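Local coordinates for protein uncharacterized sugar kinase PH1459 (Pyrococcus horikoshii, PDB 3EWM) that probably phosphorylates a sugar such as fructose at the expense of ATP, as a member of the PfkB family of carbohydrate kinases, at residues D59-Y64 and T87-V92; F159-R164 and E181-A186; G208-A213 and L223-T228. All blocks are in the same frame, centred on the assembly; numbering follows the deposited sequence.

Contact 1: residues D59-Y64 and T87-V92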
ATOM      1  N   ASP A  59       1.941  12.133   4.683  1.00 11.84           N
ATOM      2  CA  ASP A  59       2.240  10.977   5.506  1.00 11.66           C
ATOM      3  C   ASP A  59       3.745  10.726   5.508  1.00 11.62           C
ATOM      4  O   ASP A  59       4.474  11.382   4.758  1.00 11.33           O
ATOM      5  CB  ASP A  59       1.392   9.764   5.090  1.00 11.76           C
ATOM      6  CG  ASP A  59       1.568   9.353   3.626  1.00 11.96           C
ATOM      7  OD1 ASP A  59       2.709   9.246   3.145  1.00 10.67           O
ATOM      8  OD2 ASP A  59       0.536   9.079   2.974  1.00 10.01           O
ATOM      9  N   PRO A  60       4.223   9.800   6.363  1.00 11.89           N
ATOM     10  CA  PRO A  60       5.651   9.541   6.469  1.00 11.49           C
ATOM     11  C   PRO A  60       6.275   9.120   5.146  1.00 10.27           C
ATOM     12  O   PRO A  60       7.443   9.401   4.903  1.00  9.05           O
ATOM     13  CB  PRO A  60       5.720   8.377   7.444  1.00 11.99           C
ATOM     14  CG  PRO A  60       4.490   8.576   8.313  1.00 13.17           C
ATOM     15  CD  PRO A  60       3.455   8.968   7.304  1.00 12.12           C
ATOM     16  N   PHE A  61       5.494   8.434   4.318  1.00  9.46           N
ATOM     17  CA  PHE A  61       6.013   7.921   3.055  1.00  8.87           C
ATOM     18  C   PHE A  61       6.188   9.058   2.073  1.00  8.25           C
ATOM     19  O   PHE A  61       7.153   9.093   1.322  1.00  8.48           O
ATOM     20  CB  PHE A  61       5.117   6.802   2.504  1.00  8.21           C
ATOM     21  CG  PHE A  61       5.297   5.474   3.217  1.00  9.83           C
ATOM     22  CD1 PHE A  61       6.244   5.332   4.254  1.00  9.19           C
ATOM     23  CD2 PHE A  61       4.547   4.367   2.845  1.00 10.78           C
ATOM     24  CE1 PHE A  61       6.439   4.114   4.895  1.00  9.02           C
ATOM     25  CE2 PHE A  61       4.737   3.141   3.482  1.00 11.55           C
ATOM     26  CZ  PHE A  61       5.681   3.016   4.506  1.00  9.87           C
ATOM     27  N   GLY A  62       5.247   9.998   2.098  1.00  9.30           N
ATOM     28  CA  GLY A  62       5.359  11.231   1.319  1.00  7.47           C
ATOM     29  C   GLY A  62       6.584  12.022   1.723  1.00  8.54           C
ATOM     30  O   GLY A  62       7.353  12.481   0.868  1.00  7.21           O
ATOM     31  N   GLU A  63       6.773  12.189   3.031  1.00  7.90           N
ATOM     32  CA  GLU A  63       7.975  12.875   3.530  1.00  8.96           C
ATOM     33  C   GLU A  63       9.255  12.187   3.117  1.00  8.16           C
ATOM     34  O   GLU A  63      10.184  12.841   2.701  1.00  8.31           O
ATOM     35  CB  GLU A  63       7.933  12.972   5.050  1.00  9.79           C
ATOM     36  CG  GLU A  63       6.889  13.952   5.526  1.00 13.66           C
ATOM     37  CD  GLU A  63       6.418  13.656   6.931  1.00 19.30           C
ATOM     38  OE1 GLU A  63       7.204  13.080   7.719  1.00 20.23           O
ATOM     39  OE2 GLU A  63       5.259  14.010   7.247  1.00 20.82           O
ATOM     40  N   TYR A  64       9.287  10.857   3.230  1.00  8.04           N
ATOM     41  CA  TYR A  64      10.430  10.078   2.789  1.00  8.89           C
ATOM     42  C   TYR A  64      10.785  10.338   1.342  1.00  8.11           C
ATOM     43  O   TYR A  64      11.942  10.602   1.016  1.00  8.86           O
ATOM     44  CB  TYR A  64      10.160   8.593   2.996  1.00  9.04           C
ATOM     45  CG  TYR A  64      11.124   7.656   2.339  1.00 10.28           C
ATOM     46  CD1 TYR A  64      12.381   7.408   2.895  1.00 10.84           C
ATOM     47  CD2 TYR A  64      10.770   6.972   1.173  1.00 10.97           C
ATOM     48  CE1 TYR A  64      13.253   6.521   2.306  1.00 10.00           C
ATOM     49  CE2 TYR A  64      11.636   6.082   0.583  1.00 12.20           C
ATOM     50  CZ  TYR A  64      12.882   5.872   1.158  1.00 11.55           C
ATOM     51  OH  TYR A  64      13.753   4.976   0.580  1.00 13.35           O
ATOM     52  N   THR A  87       0.232   8.225   0.157  1.00  9.79           N
ATOM     53  CA  THR A  87       1.330   8.141  -0.769  1.00  9.12           C
ATOM     54  C   THR A  87       1.237   6.847  -1.574  1.00  8.46           C
ATOM     55  O   THR A  87       0.921   5.782  -1.036  1.00  8.05           O
ATOM     56  CB  THR A  87       2.643   8.202   0.016  1.00  8.47           C
ATOM     57  OG1 THR A  87       2.750   9.489   0.651  1.00  9.43           O
ATOM     58  CG2 THR A  87       3.820   7.992  -0.897  1.00  8.14           C
ATOM     59  N   GLY A  88       1.492   6.957  -2.869  1.00  8.43           N
ATOM     60  CA  GLY A  88       1.591   5.785  -3.717  1.00  8.38           C
ATOM     61  C   GLY A  88       2.477   4.707  -3.138  1.00  8.62           C
ATOM     62  O   GLY A  88       3.549   4.977  -2.567  1.00  8.70           O
ATOM     63  N   ILE A  89       2.020   3.475  -3.299  1.00  8.75           N
ATOM     64  CA  ILE A  89       2.789   2.327  -2.932  1.00  8.98           C
ATOM     65  C   ILE A  89       2.619   1.267  -4.014  1.00  8.72           C
ATOM     66  O   ILE A  89       1.570   1.136  -4.661  1.00  8.28           O
ATOM     67  CB  ILE A  89       2.383   1.728  -1.540  1.00  9.42           C
ATOM     68  CG1 ILE A  89       0.904   1.355  -1.541  1.00 11.00           C
ATOM     69  CG2 ILE A  89       2.803   2.655  -0.341  1.00  9.11           C
ATOM     70  CD1 ILE A  89       0.563   0.371  -0.484  1.00 17.77           C
ATOM     71  N   VAL A  90       3.693   0.548  -4.248  1.00  8.95           N
ATOM     72  CA  VAL A  90       3.631  -0.623  -5.075  1.00  8.95           C
ATOM     73  C   VAL A  90       4.493  -1.701  -4.445  1.00  9.14           C
ATOM     74  O   VAL A  90       5.587  -1.423  -3.972  1.00  8.73           O
ATOM     75  CB  VAL A  90       4.017  -0.328  -6.568  1.00  9.32           C
ATOM     76  CG1 VAL A  90       5.378   0.285  -6.670  1.00 11.11           C
ATOM     77  CG2 VAL A  90       3.935  -1.625  -7.433  1.00  7.50           C
ATOM     78  N   PHE A  91       3.959  -2.918  -4.421  1.00  8.94           N
ATOM     79  CA  PHE A  91       4.696  -4.095  -3.980  1.00  9.77           C
ATOM     80  C   PHE A  91       5.228  -4.766  -5.221  1.00 10.16           C
ATOM     81  O   PHE A  91       4.486  -4.983  -6.169  1.00  9.18           O
ATOM     82  CB  PHE A  91       3.777  -5.024  -3.200  1.00  9.61           C
ATOM     83  CG  PHE A  91       3.244  -4.398  -1.943  1.00 10.04           C
ATOM     84  CD1 PHE A  91       3.934  -4.543  -0.730  1.00 10.50           C
ATOM     85  CD2 PHE A  91       2.078  -3.629  -1.972  1.00 11.20           C
ATOM     86  CE1 PHE A  91       3.466  -3.947   0.423  1.00 10.18           C
ATOM     87  CE2 PHE A  91       1.603  -3.029  -0.811  1.00 11.93           C
ATOM     88  CZ  PHE A  91       2.306  -3.188   0.383  1.00 11.13           C
ATOM     89  N   VAL A  92       6.523  -5.031  -5.229  1.00 10.57           N
ATOM     90  CA  VAL A  92       7.185  -5.424  -6.455  1.00 12.13           C
ATOM     91  C   VAL A  92       7.963  -6.706  -6.231  1.00 12.18           C
ATOM     92  O   VAL A  92       8.631  -6.880  -5.206  1.00 11.79           O
ATOM     93  CB  VAL A  92       8.073  -4.261  -7.052  1.00 12.52           C
ATOM     94  CG1 VAL A  92       7.345  -2.948  -6.974  1.00 14.25           C
ATOM     95  CG2 VAL A  92       9.324  -4.106  -6.284  1.00 16.77           C
TER
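The carboxylate of Asp59 reaches across to Thr87 and takes two bonds from it, one on each oxygen. Thr87 N donates to Asp59 OD2 at 3.0 Å, on the syn lone pair and nearly straight (162°), while the hydroxyl Thr87 OG1 donates to Asp59 OD1 at a short 2.5 Å, also from the syn side but 24° out of the carboxylate plane. A chi1 of 58° sets Asp59 CG between the backbone N and the carbonyl carbon. Asp59 is the N-cap of helix 60-71: Gly62 N donates to the same Asp59 OD1 at 2.8 Å, almost in line with the C-O bond, and this bond fixes OD1 at the helix start. Thr87 OG1, beside its own backbone N, is the branch that meets Asp59; Thr87 CG2 packs 3.8 Å from Phe61 CB. Further along strand 88-93, Ile89 CG2 touches the edge of the Phe61 ring near its plane, 4.0 Å from Phe61 CD2. That ring goes on into the dimer interface, where it meets Phe91 of the second subunit edge-to-face, and Ile89 packs on its own counterpart in that subunit. Thr87 OG1 is also bonded to the backbone N of Gly57. These bonds make one side chain both cap the helix and tie it to the start of the strand. Three donors on a buried carboxylate, two of them gripping OD1, together with the helix N-terminus beside it, would favour the anionic form of Asp59.

Contact 2: residues F159-R164 and E181-A186; sequences FDVNLR and ESIKLA
A CH-pi contact centres on Phe159, the aromatic residue of strand 156-160 that faces helix 172-185. Ser182 CB sits over the middle of one ring face, 3.7 Å from the centroid and only 13° off the ring normal. A chi1 of -178° sets Phe159 CG anti to the backbone N. The remaining contacts are apolar. At the root of the same side chain, Phe159 CB meets Ala186 CB at 3.7 Å, just where the chain leaves the helix. Ile183 crosses Phe159 at about a right angle and brings CG1 to 4.1 Å from Phe159 CD2; its tip, CD1, lies 4.4 Å from Val161 CG2 in a looser touch. Ser182 OG is paired with the carbonyl of Val178, one turn earlier in the helix, while its CB meets the ring. The whole is a buried strand-to-helix packing inside the beta-alpha-beta unit 156-160, 172-185, 188-192: Phe130 of the adjoining strand meets the Phe159 ring with planes at about 45°, Met145 of helix 140-151 borders Ser182, and Leu199 of helix 193-200 packs on Val161, whose side chain lies about 6 Å from that of the ATP-binding Lys190.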
ATOM      1  N   PHE A 159       7.953  11.005 -23.669  1.00 11.79           N
ATOM      2  CA  PHE A 159       6.972  10.067 -23.169  1.00 12.01           C
ATOM      3  C   PHE A 159       7.560   8.661 -23.194  1.00 11.95           C
ATOM      4  O   PHE A 159       7.981   8.188 -24.236  1.00 11.04           O
ATOM      5  CB  PHE A 159       5.691  10.154 -24.012  1.00 12.17           C
ATOM      6  CG  PHE A 159       4.576   9.242 -23.537  1.00 12.28           C
ATOM      7  CD1 PHE A 159       3.931   9.476 -22.330  1.00 12.28           C
ATOM      8  CD2 PHE A 159       4.183   8.150 -24.296  1.00 12.96           C
ATOM      9  CE1 PHE A 159       2.888   8.661 -21.898  1.00 11.59           C
ATOM     10  CE2 PHE A 159       3.150   7.314 -23.876  1.00 12.57           C
ATOM     11  CZ  PHE A 159       2.489   7.576 -22.665  1.00 12.41           C
ATOM     12  N   ASP A 160       7.663   8.067 -22.015  1.00 11.81           N
ATOM     13  CA  ASP A 160       8.011   6.674 -21.851  1.00 12.95           C
ATOM     14  C   ASP A 160       6.683   5.928 -21.868  1.00 12.28           C
ATOM     15  O   ASP A 160       5.827   6.138 -21.016  1.00 12.46           O
ATOM     16  CB  ASP A 160       8.747   6.518 -20.521  1.00 13.58           C
ATOM     17  CG  ASP A 160       9.156   5.095 -20.222  1.00 16.38           C
ATOM     18  OD1 ASP A 160       8.991   4.194 -21.078  1.00 17.53           O
ATOM     19  OD2 ASP A 160       9.632   4.889 -19.087  1.00 22.20           O
ATOM     20  N   VAL A 161       6.493   5.090 -22.875  1.00 11.60           N
ATOM     21  CA  VAL A 161       5.249   4.359 -23.031  1.00 11.42           C
ATOM     22  C   VAL A 161       5.017   3.496 -21.774  1.00 11.47           C
ATOM     23  O   VAL A 161       3.893   3.393 -21.279  1.00  9.78           O
ATOM     24  CB  VAL A 161       5.272   3.511 -24.340  1.00 12.01           C
ATOM     25  CG1 VAL A 161       4.065   2.621 -24.430  1.00 11.98           C
ATOM     26  CG2 VAL A 161       5.366   4.448 -25.569  1.00 12.54           C
ATOM     27  N   ASN A 162       6.092   2.910 -21.259  1.00 11.95           N
ATOM     28  CA  ASN A 162       6.063   2.180 -19.987  1.00 13.10           C
ATOM     29  C   ASN A 162       4.709   1.498 -19.772  1.00 13.82           C
ATOM     30  O   ASN A 162       3.980   1.803 -18.817  1.00 13.47           O
ATOM     31  CB  ASN A 162       6.360   3.133 -18.826  1.00 13.05           C
ATOM     32  CG  ASN A 162       6.555   2.406 -17.511  1.00 14.86           C
ATOM     33  OD1 ASN A 162       6.767   1.196 -17.484  1.00 15.80           O
ATOM     34  ND2 ASN A 162       6.457   3.133 -16.412  1.00 14.63           N
ATOM     35  N   LEU A 163       4.369   0.577 -20.662  1.00 14.83           N
ATOM     36  CA  LEU A 163       3.014   0.070 -20.662  1.00 16.10           C
ATOM     37  C   LEU A 163       2.813  -0.996 -19.592  1.00 16.16           C
ATOM     38  O   LEU A 163       3.556  -1.974 -19.538  1.00 15.93           O
ATOM     39  CB  LEU A 163       2.608  -0.434 -22.050  1.00 17.13           C
ATOM     40  CG  LEU A 163       1.098  -0.653 -22.198  1.00 20.47           C
ATOM     41  CD1 LEU A 163       0.268   0.491 -21.564  1.00 23.08           C
ATOM     42  CD2 LEU A 163       0.733  -0.824 -23.660  1.00 22.81           C
ATOM     43  N   ARG A 164       1.799  -0.774 -18.752  1.00 16.08           N
ATOM     44  CA  ARG A 164       1.446  -1.668 -17.670  1.00 16.93           C
ATOM     45  C   ARG A 164      -0.015  -2.057 -17.853  1.00 16.64           C
ATOM     46  O   ARG A 164      -0.914  -1.420 -17.302  1.00 15.72           O
ATOM     47  CB  ARG A 164       1.672  -0.978 -16.312  1.00 17.07           C
ATOM     48  CG  ARG A 164       3.127  -0.596 -16.038  1.00 19.66           C
ATOM     49  CD  ARG A 164       4.028  -1.835 -16.018  1.00 25.75           C
ATOM     50  NE  ARG A 164       5.421  -1.527 -15.681  1.00 30.04           N
ATOM     51  CZ  ARG A 164       6.403  -1.359 -16.568  1.00 33.07           C
ATOM     52  NH1 ARG A 164       6.170  -1.428 -17.886  1.00 32.62           N
ATOM     53  NH2 ARG A 164       7.630  -1.094 -16.133  1.00 34.66           N
ATOM     54  N   GLU A 181      -2.798   9.609 -27.920  1.00 14.25           N
ATOM     55  CA  GLU A 181      -2.780  11.064 -27.784  1.00 14.60           C
ATOM     56  C   GLU A 181      -1.459  11.549 -27.199  1.00 13.77           C
ATOM     57  O   GLU A 181      -0.918  12.546 -27.655  1.00 12.58           O
ATOM     58  CB  GLU A 181      -3.974  11.580 -26.973  1.00 15.09           C
ATOM     59  CG  GLU A 181      -5.305  11.420 -27.701  1.00 18.05           C
ATOM     60  CD  GLU A 181      -6.505  11.634 -26.804  1.00 21.93           C
ATOM     61  OE1 GLU A 181      -7.642  11.631 -27.329  1.00 22.03           O
ATOM     62  OE2 GLU A 181      -6.313  11.806 -25.578  1.00 24.33           O
ATOM     63  N   SER A 182      -0.941  10.807 -26.222  1.00 13.15           N
ATOM     64  CA  SER A 182       0.334  11.111 -25.573  1.00 13.57           C
ATOM     65  C   SER A 182       1.492  10.991 -26.541  1.00 13.05           C
ATOM     66  O   SER A 182       2.369  11.833 -26.569  1.00 13.26           O
ATOM     67  CB  SER A 182       0.578  10.154 -24.393  1.00 13.47           C
ATOM     68  OG  SER A 182      -0.430  10.286 -23.415  1.00 14.97           O
ATOM     69  N   ILE A 183       1.500   9.914 -27.320  1.00 13.69           N
ATOM     70  CA  ILE A 183       2.559   9.693 -28.284  1.00 12.91           C
ATOM     71  C   ILE A 183       2.552  10.830 -29.308  1.00 13.85           C
ATOM     72  O   ILE A 183       3.596  11.391 -29.630  1.00 13.36           O
ATOM     73  CB  ILE A 183       2.425   8.323 -28.974  1.00 13.19           C
ATOM     74  CG1 ILE A 183       2.733   7.188 -27.972  1.00 11.55           C
ATOM     75  CG2 ILE A 183       3.375   8.265 -30.156  1.00 11.68           C
ATOM     76  CD1 ILE A 183       2.309   5.778 -28.434  1.00 12.07           C
ATOM     77  N   LYS A 184       1.355  11.188 -29.778  1.00 14.56           N
ATOM     78  CA  LYS A 184       1.194  12.269 -30.755  1.00 15.93           C
ATOM     79  C   LYS A 184       1.631  13.635 -30.217  1.00 15.60           C
ATOM     80  O   LYS A 184       2.057  14.492 -30.983  1.00 15.97           O
ATOM     81  CB  LYS A 184      -0.238  12.302 -31.295  1.00 15.87           C
ATOM     82  CG  LYS A 184      -0.488  11.184 -32.316  1.00 18.42           C
ATOM     83  CD  LYS A 184      -1.900  11.217 -32.859  1.00 21.28           C
ATOM     84  CE  LYS A 184      -2.001  10.399 -34.132  1.00 23.37           C
ATOM     85  NZ  LYS A 184      -3.347  10.562 -34.770  1.00 27.12           N
ATOM     86  N   LEU A 185       1.565  13.806 -28.900  1.00 15.53           N
ATOM     87  CA  LEU A 185       2.021  15.032 -28.257  1.00 15.48           C
ATOM     88  C   LEU A 185       3.516  15.023 -28.013  1.00 15.21           C
ATOM     89  O   LEU A 185       4.121  16.074 -27.821  1.00 15.65           O
ATOM     90  CB  LEU A 185       1.294  15.258 -26.932  1.00 15.90           C
ATOM     91  CG  LEU A 185      -0.189  15.668 -26.984  1.00 16.21           C
ATOM     92  CD1 LEU A 185      -0.845  15.264 -25.703  1.00 13.36           C
ATOM     93  CD2 LEU A 185      -0.343  17.169 -27.243  1.00 17.99           C
ATOM     94  N   ALA A 186       4.124  13.840 -28.040  1.00 14.51           N
ATOM     95  CA  ALA A 186       5.526  13.722 -27.660  1.00 14.22           C
ATOM     96  C   ALA A 186       6.487  13.984 -28.815  1.00 14.26           C
ATOM     97  O   ALA A 186       6.294  13.505 -29.930  1.00 14.41           O
ATOM     98  CB  ALA A 186       5.803  12.361 -27.021  1.00 13.49           C
TER

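Contact 3: residues G208-A213 and L223-T228; sequences GSMLTA and LIKNET
Lys225 lays its aliphatic chain across the carbonyl of Met210, a selenomethionine, with CG, CD and CE all near that oxygen and Lys225 CD 3.3 Å from Met210 O. The chain runs extended to CE and bends at its last torsion (chi4 56°), bringing NZ round to donate to Met210 O at 2.7 Å, in the carbonyl plane and on a lone pair. The same ammonium donates to a water that in turn donates to Ser209 O; one lysine thus holds two successive carbonyls of the turn before strand 211-215, one directly and one through water. Deeper in, strands 211-215 and 220-225 form an antiparallel beta hairpin within the large mixed sheet of this ribokinase-like fold. Thr212 and Ile224 form a hydrogen-bonded pair: Thr212 N donates to Ile224 O at 2.9 Å and Ile224 N to Thr212 O at 2.7 Å, with their side chains on one face, CB to CB 4.1 Å. A second water donates to Ile224 O and lies 2.7 Å from Thr212 OG1. Thr212 OG1 accepts from Gly208 N, a bond that ties the start of the segment to the strand. On the other face stands a non-hydrogen-bonded pair, Ala213 and Leu223, where Leu223 CD2 rests 3.7 Å from Ala213 CB. Leu211 CD1 lies 4.3 Å from Leu223 CB. Helices 245-259 and 265-279 cover this face through Phe249, Leu253 and Leu268. From Lys225 to Thr228 the chain reverses in a type II' turn, and Asn226 ND2 gives a weak bond to the water held by Lys225.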
ATOM      1  N   GLY A 208       7.944   9.284 -31.785  1.00 16.09           N
ATOM      2  CA  GLY A 208       7.944  10.694 -31.384  1.00 16.88           C
ATOM      3  C   GLY A 208       8.058  11.549 -32.636  1.00 17.32           C
ATOM      4  O   GLY A 208       8.458  11.047 -33.680  1.00 16.76           O
ATOM      5  N   SER A 209       7.710  12.831 -32.545  1.00 18.11           N
ATOM      6  CA  SER A 209       7.803  13.713 -33.713  1.00 19.28           C
ATOM      7  C   SER A 209       9.270  14.032 -34.056  1.00 20.52           C
ATOM      8  O   SER A 209       9.636  14.218 -35.229  1.00 20.24           O
ATOM      9  CB  SER A 209       6.990  14.989 -33.466  1.00 19.26           C
ATOM     10  OG  SER A 209       7.580  15.750 -32.443  1.00 18.77           O
HETATM   11  N   MSE A 210      10.111  14.050 -33.028  1.00 21.45           N
HETATM   12  CA  MSE A 210      11.510  14.400 -33.178  1.00 24.81           C
HETATM   13  C   MSE A 210      12.422  13.180 -33.090  1.00 21.93           C
HETATM   14  O   MSE A 210      13.432  13.098 -33.798  1.00 21.64           O
HETATM   15  CB  MSE A 210      11.892  15.418 -32.111  1.00 24.06           C
HETATM   16  CG  MSE A 210      13.340  15.373 -31.654  1.00 27.95           C
HETATM   17 SE   MSE A 210      13.808  16.740 -30.334  1.00 37.79          SE
HETATM   18  CE  MSE A 210      13.763  18.311 -31.501  1.00 34.63           C
ATOM     19  N   LEU A 211      12.077  12.245 -32.203  1.00 20.18           N
ATOM     20  CA  LEU A 211      12.951  11.110 -31.918  1.00 17.97           C
ATOM     21  C   LEU A 211      12.225   9.963 -31.247  1.00 16.75           C
ATOM     22  O   LEU A 211      11.390  10.150 -30.361  1.00 16.43           O
ATOM     23  CB  LEU A 211      14.125  11.553 -31.032  1.00 18.13           C
ATOM     24  CG  LEU A 211      15.115  10.466 -30.619  1.00 19.30           C
ATOM     25  CD1 LEU A 211      16.020  10.144 -31.792  1.00 20.16           C
ATOM     26  CD2 LEU A 211      15.918  10.891 -29.403  1.00 19.93           C
ATOM     27  N   THR A 212      12.563   8.755 -31.664  1.00 15.31           N
ATOM     28  CA  THR A 212      12.006   7.575 -31.040  1.00 14.33           C
ATOM     29  C   THR A 212      13.158   6.713 -30.562  1.00 14.17           C
ATOM     30  O   THR A 212      14.104   6.462 -31.315  1.00 14.37           O
ATOM     31  CB  THR A 212      11.136   6.789 -32.037  1.00 13.53           C
ATOM     32  OG1 THR A 212      10.197   7.684 -32.629  1.00 14.54           O
ATOM     33  CG2 THR A 212      10.390   5.686 -31.344  1.00 12.24           C
ATOM     34  N   ALA A 213      13.073   6.272 -29.310  1.00 13.80           N
ATOM     35  CA  ALA A 213      14.051   5.361 -28.753  1.00 13.57           C
ATOM     36  C   ALA A 213      13.329   4.064 -28.511  1.00 13.29           C
ATOM     37  O   ALA A 213      12.367   4.018 -27.742  1.00 12.42           O
ATOM     38  CB  ALA A 213      14.638   5.907 -27.462  1.00 13.36           C
ATOM     39  N   LEU A 223      17.692   4.141 -32.110  1.00 17.01           N
ATOM     40  CA  LEU A 223      17.215   5.512 -32.161  1.00 17.21           C
ATOM     41  C   LEU A 223      16.735   5.797 -33.556  1.00 18.04           C
ATOM     42  O   LEU A 223      17.458   5.576 -34.520  1.00 18.12           O
ATOM     43  CB  LEU A 223      18.306   6.503 -31.777  1.00 16.69           C
ATOM     44  CG  LEU A 223      18.841   6.393 -30.351  1.00 16.42           C
ATOM     45  CD1 LEU A 223      19.902   7.445 -30.146  1.00 17.23           C
ATOM     46  CD2 LEU A 223      17.722   6.528 -29.331  1.00 15.84           C
ATOM     47  N   ILE A 224      15.503   6.271 -33.653  1.00 18.82           N
ATOM     48  CA  ILE A 224      14.885   6.548 -34.940  1.00 20.60           C
ATOM     49  C   ILE A 224      14.563   8.030 -35.055  1.00 21.61           C
ATOM     50  O   ILE A 224      13.895   8.613 -34.190  1.00 21.00           O
ATOM     51  CB  ILE A 224      13.611   5.716 -35.136  1.00 19.99           C
ATOM     52  CG1 ILE A 224      13.921   4.237 -34.939  1.00 20.42           C
ATOM     53  CG2 ILE A 224      13.005   5.970 -36.528  1.00 21.64           C
ATOM     54  CD1 ILE A 224      13.091   3.606 -33.879  1.00 23.25           C
ATOM     55  N   LYS A 225      15.061   8.638 -36.122  1.00 23.74           N
ATOM     56  CA  LYS A 225      14.634   9.975 -36.502  1.00 25.91           C
ATOM     57  C   LYS A 225      14.240   9.943 -37.965  1.00 27.95           C
ATOM     58  O   LYS A 225      15.058   9.607 -38.837  1.00 28.23           O
ATOM     59  CB  LYS A 225      15.711  11.022 -36.233  1.00 25.71           C
ATOM     60  CG  LYS A 225      15.233  12.426 -36.560  1.00 25.94           C
ATOM     61  CD  LYS A 225      15.989  13.482 -35.797  1.00 27.52           C
ATOM     62  CE  LYS A 225      15.379  14.870 -36.052  1.00 28.44           C
ATOM     63  NZ  LYS A 225      13.914  14.947 -35.723  1.00 28.04           N
ATOM     64  N   ASN A 226      12.973  10.273 -38.216  1.00 29.82           N
ATOM     65  CA  ASN A 226      12.360  10.131 -39.538  1.00 31.33           C
ATOM     66  C   ASN A 226      12.552   8.716 -40.066  1.00 31.91           C
ATOM     67  O   ASN A 226      11.965   7.776 -39.527  1.00 31.94           O
ATOM     68  CB  ASN A 226      12.897  11.193 -40.502  1.00 31.58           C
ATOM     69  CG  ASN A 226      12.747  12.593 -39.950  1.00 32.91           C
ATOM     70  OD1 ASN A 226      13.694  13.379 -39.953  1.00 34.33           O
ATOM     71  ND2 ASN A 226      11.559  12.904 -39.444  1.00 34.62           N
ATOM     72  N   GLU A 227      13.395   8.566 -41.089  1.00 32.37           N
ATOM     73  CA  GLU A 227      13.675   7.260 -41.684  1.00 32.92           C
ATOM     74  C   GLU A 227      14.982   6.685 -41.145  1.00 32.29           C
ATOM     75  O   GLU A 227      15.247   5.491 -41.312  1.00 32.53           O
ATOM     76  CB  GLU A 227      13.760   7.360 -43.216  1.00 33.56           C
ATOM     77  CG  GLU A 227      13.294   8.697 -43.809  1.00 36.54           C
ATOM     78  CD  GLU A 227      14.405   9.740 -43.868  1.00 39.44           C
ATOM     79  OE1 GLU A 227      14.854  10.063 -44.992  1.00 41.59           O
ATOM     80  OE2 GLU A 227      14.841  10.228 -42.799  1.00 40.95           O
ATOM     81  N   THR A 228      15.789   7.537 -40.512  1.00 31.19           N
ATOM     82  CA  THR A 228      17.091   7.144 -39.983  1.00 30.58           C
ATOM     83  C   THR A 228      16.929   6.258 -38.753  1.00 29.42           C
ATOM     84  O   THR A 228      16.255   6.635 -37.792  1.00 28.76           O
ATOM     85  CB  THR A 228      17.960   8.363 -39.598  1.00 31.01           C
ATOM     86  OG1 THR A 228      17.950   9.324 -40.661  1.00 33.45           O
ATOM     87  CG2 THR A 228      19.403   7.931 -39.299  1.00 31.78           C
TER
HETATM   88  O   HOH W   1      10.985  11.243 -35.680  1.00 30.20           O
HETATM   89  O   HOH W   2      11.610  14.097 -37.048  1.00 36.55           O
HETATM   90  O   HOH W   3      11.365   8.951 -34.743  1.00 27.72           O

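How the contacts relate
The three contacts follow one another along the chain without interleaving. Contacts 2 and 3 are neighbours, centres 14 Å apart, and both reach the large nine-strand sheet: strand 156-160 lies beside 188-192, which in turn borders 211-215 and its hairpin partner. They meet where Ala186 O stands 3.0 Å from Ser209 N, a probable hydrogen bond. Contact 1 lies apart, its centre 25 Å from that of contact 2 and 36 Å from that of contact 3, where helix 60-71 meets strand 88-93 of the small four-strand sheet, beside the second subunit. The set thus spans the protein from the dimer interface to the sheet carrying the ATP-binding residues Lys190, Thr215 and Gly220.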